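Local coordinates for Card1 endonuclease domain-containing protein (Vibrio cholerae, PDB 1XMX) that is of uncharacterised function but carries a Card1-like endonuclease domain of the PDDEXK clan and may bind nucleic acid, at residues A74-A79 with F108-W113. Sequence-based numbering, arbitrary orientation.
Sequences AIRELA and FRSYHW
Around the Schellman motif at the end of helix 98-110, with H112 at positive phi, F108, Y111 and, past the turn, W113 meet helix 68-85 at A79. The methyl of A79 fits between the three rings: CB lies 3.4 Å from Y111 CE2, 3.7 Å from W113 CZ3 and, near the plane of the phenyl ring at its edge, 4.2 Å from F108 CE1. The carbonyl oxygen of A79 sits over one face of the Y111 ring and at the edge of the indole, 3.3 Å from W113 CH2. One turn earlier, I75 keeps CG2 anti to its backbone N, and this branch reaches F108 CZ at 3.7 Å. On the outer side the R76 side chain, CG anti to the backbone N (chi1 -161°), extends across, and its guanidinium reaches S110: NH2 gives OG a weak hydrogen bond of 3.3 Å, while NH1 lies 3.8 Å from Y111 CE2, the guanidinium and phenol ring planes 26° apart. S110 OG also bonds to V107 O, and Y111 OH to E80. Both helices flank the mainly parallel sheet of the N-terminal part; F108 meets F91 of strand 88-92 edge-to-face, and W113 leads into strand 115-118.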
loop_
_atom_site.group_PDB
_atom_site.type_symbol
_atom_site.label_atom_id
_atom_site.label_comp_id
_atom_site.label_asym_id
_atom_site.label_seq_id
_atom_site.Cartn_x
_atom_site.Cartn_y
_atom_site.Cartn_z
ATOM N N ALA A 74 18.333 -13.657 -29.437
ATOM C CA ALA A 74 18.349 -14.364 -28.161
ATOM C C ALA A 74 16.963 -14.953 -27.906
ATOM O O ALA A 74 16.829 -16.107 -27.548
ATOM C CB ALA A 74 18.791 -13.393 -26.985
ATOM N N ILE A 75 15.923 -14.177 -28.181
ATOM C CA ILE A 75 14.570 -14.622 -27.872
ATOM C C ILE A 75 14.056 -15.716 -28.807
ATOM O O ILE A 75 13.272 -16.579 -28.406
ATOM C CB ILE A 75 13.583 -13.417 -27.780
ATOM C CG1 ILE A 75 14.012 -12.488 -26.614
ATOM C CG2 ILE A 75 12.108 -13.922 -27.629
ATOM C CD1 ILE A 75 13.346 -11.061 -26.597
ATOM N N ARG A 76 14.475 -15.669 -30.060
ATOM C CA ARG A 76 14.096 -16.707 -31.007
ATOM C C ARG A 76 14.726 -18.056 -30.624
ATOM O O ARG A 76 14.097 -19.080 -30.761
ATOM C CB ARG A 76 14.502 -16.294 -32.410
ATOM C CG ARG A 76 13.776 -17.033 -33.468
ATOM C CD ARG A 76 13.919 -16.308 -34.804
ATOM N NE ARG A 76 12.875 -15.283 -35.012
ATOM C CZ ARG A 76 11.596 -15.552 -35.316
ATOM N NH1 ARG A 76 11.188 -16.834 -35.441
ATOM N NH2 ARG A 76 10.736 -14.541 -35.522
ATOM N N GLU A 77 15.962 -18.040 -30.132
ATOM C CA GLU A 77 16.575 -19.231 -29.538
ATOM C C GLU A 77 15.744 -19.808 -28.384
ATOM O O GLU A 77 15.506 -20.989 -28.320
ATOM C CB GLU A 77 17.991 -18.915 -29.034
ATOM C CG GLU A 77 19.039 -19.133 -30.084
ATOM C CD GLU A 77 20.479 -18.959 -29.568
ATOM O OE1 GLU A 77 20.792 -19.559 -28.490
ATOM O OE2 GLU A 77 21.291 -18.244 -30.268
ATOM N N LEU A 78 15.349 -18.952 -27.455
ATOM C CA LEU A 78 14.411 -19.332 -26.423
ATOM C C LEU A 78 13.110 -19.886 -27.022
ATOM O O LEU A 78 12.643 -20.962 -26.602
ATOM C CB LEU A 78 14.092 -18.137 -25.515
ATOM C CG LEU A 78 12.999 -18.427 -24.476
ATOM C CD1 LEU A 78 13.565 -19.454 -23.511
ATOM C CD2 LEU A 78 12.612 -17.133 -23.736
ATOM N N ALA A 79 12.528 -19.189 -28.005
ATOM C CA ALA A 79 11.224 -19.583 -28.510
ATOM C C ALA A 79 11.319 -20.993 -29.117
ATOM O O ALA A 79 10.405 -21.819 -28.962
ATOM C CB ALA A 79 10.725 -18.578 -29.544
ATOM N N PHE A 108 7.350 -13.943 -30.611
ATOM C CA PHE A 108 6.257 -14.777 -30.082
ATOM C C PHE A 108 5.021 -14.788 -31.006
ATOM O O PHE A 108 4.357 -15.822 -31.171
ATOM C CB PHE A 108 5.894 -14.349 -28.654
ATOM C CG PHE A 108 7.020 -14.547 -27.675
ATOM C CD1 PHE A 108 7.906 -15.599 -27.826
ATOM C CD2 PHE A 108 7.167 -13.731 -26.584
ATOM C CE1 PHE A 108 8.941 -15.795 -26.893
ATOM C CE2 PHE A 108 8.182 -13.932 -25.658
ATOM C CZ PHE A 108 9.057 -14.962 -25.804
ATOM N N ARG A 109 4.723 -13.646 -31.604
ATOM C CA ARG A 109 3.635 -13.586 -32.547
ATOM C C ARG A 109 3.859 -14.547 -33.762
ATOM O O ARG A 109 2.921 -15.197 -34.242
ATOM C CB ARG A 109 3.381 -12.135 -32.983
ATOM C CG ARG A 109 2.365 -12.014 -34.079
ATOM C CD ARG A 109 0.942 -12.357 -33.581
ATOM N NE ARG A 109 -0.016 -12.130 -34.663
ATOM C CZ ARG A 109 -0.218 -12.963 -35.669
ATOM N NH1 ARG A 109 0.449 -14.105 -35.750
ATOM N NH2 ARG A 109 -1.071 -12.637 -36.605
ATOM N N SER A 110 5.098 -14.698 -34.210
ATOM C CA SER A 110 5.354 -15.606 -35.335
ATOM C C SER A 110 5.118 -17.080 -35.007
ATOM O O SER A 110 4.846 -17.860 -35.885
ATOM C CB SER A 110 6.749 -15.431 -35.930
ATOM O OG SER A 110 7.715 -15.863 -35.007
ATOM N N TYR A 111 5.221 -17.430 -33.733
ATOM C CA TYR A 111 4.894 -18.746 -33.221
ATOM C C TYR A 111 3.399 -18.914 -32.920
ATOM O O TYR A 111 2.978 -19.969 -32.453
ATOM C CB TYR A 111 5.717 -18.997 -31.951
ATOM C CG TYR A 111 7.158 -19.363 -32.256
ATOM C CD1 TYR A 111 7.505 -20.683 -32.508
ATOM C CD2 TYR A 111 8.159 -18.383 -32.345
ATOM C CE1 TYR A 111 8.802 -21.043 -32.809
ATOM C CE2 TYR A 111 9.462 -18.733 -32.654
ATOM C CZ TYR A 111 9.766 -20.086 -32.881
ATOM O OH TYR A 111 11.034 -20.491 -33.198
ATOM N N HIS A 112 2.590 -17.886 -33.151
ATOM C CA HIS A 112 1.155 -18.000 -32.863
ATOM C C HIS A 112 0.831 -18.220 -31.382
ATOM O O HIS A 112 -0.203 -18.798 -31.047
ATOM C CB HIS A 112 0.530 -19.131 -33.686
ATOM C CG HIS A 112 0.659 -18.914 -35.152
ATOM N ND1 HIS A 112 0.600 -17.654 -35.708
ATOM C CD2 HIS A 112 0.906 -19.771 -36.172
ATOM C CE1 HIS A 112 0.785 -17.745 -37.017
ATOM N NE2 HIS A 112 0.971 -19.019 -37.324
ATOM N N TRP A 113 1.705 -17.752 -30.497
ATOM C CA TRP A 113 1.447 -17.897 -29.097
ATOM C C TRP A 113 0.616 -16.708 -28.678
ATOM O O TRP A 113 0.799 -15.638 -29.214
ATOM C CB TRP A 113 2.754 -17.946 -28.321
ATOM C CG TRP A 113 3.434 -19.267 -28.468
ATOM C CD1 TRP A 113 2.829 -20.516 -28.633
ATOM C CD2 TRP A 113 4.847 -19.507 -28.494
ATOM N NE1 TRP A 113 3.804 -21.494 -28.749
ATOM C CE2 TRP A 113 5.042 -20.896 -28.640
ATOM C CE3 TRP A 113 5.969 -18.684 -28.373
ATOM C CZ2 TRP A 113 6.301 -21.459 -28.673
ATOM C CZ3 TRP A 113 7.229 -19.265 -28.438
ATOM C CH2 TRP A 113 7.376 -20.628 -28.586
#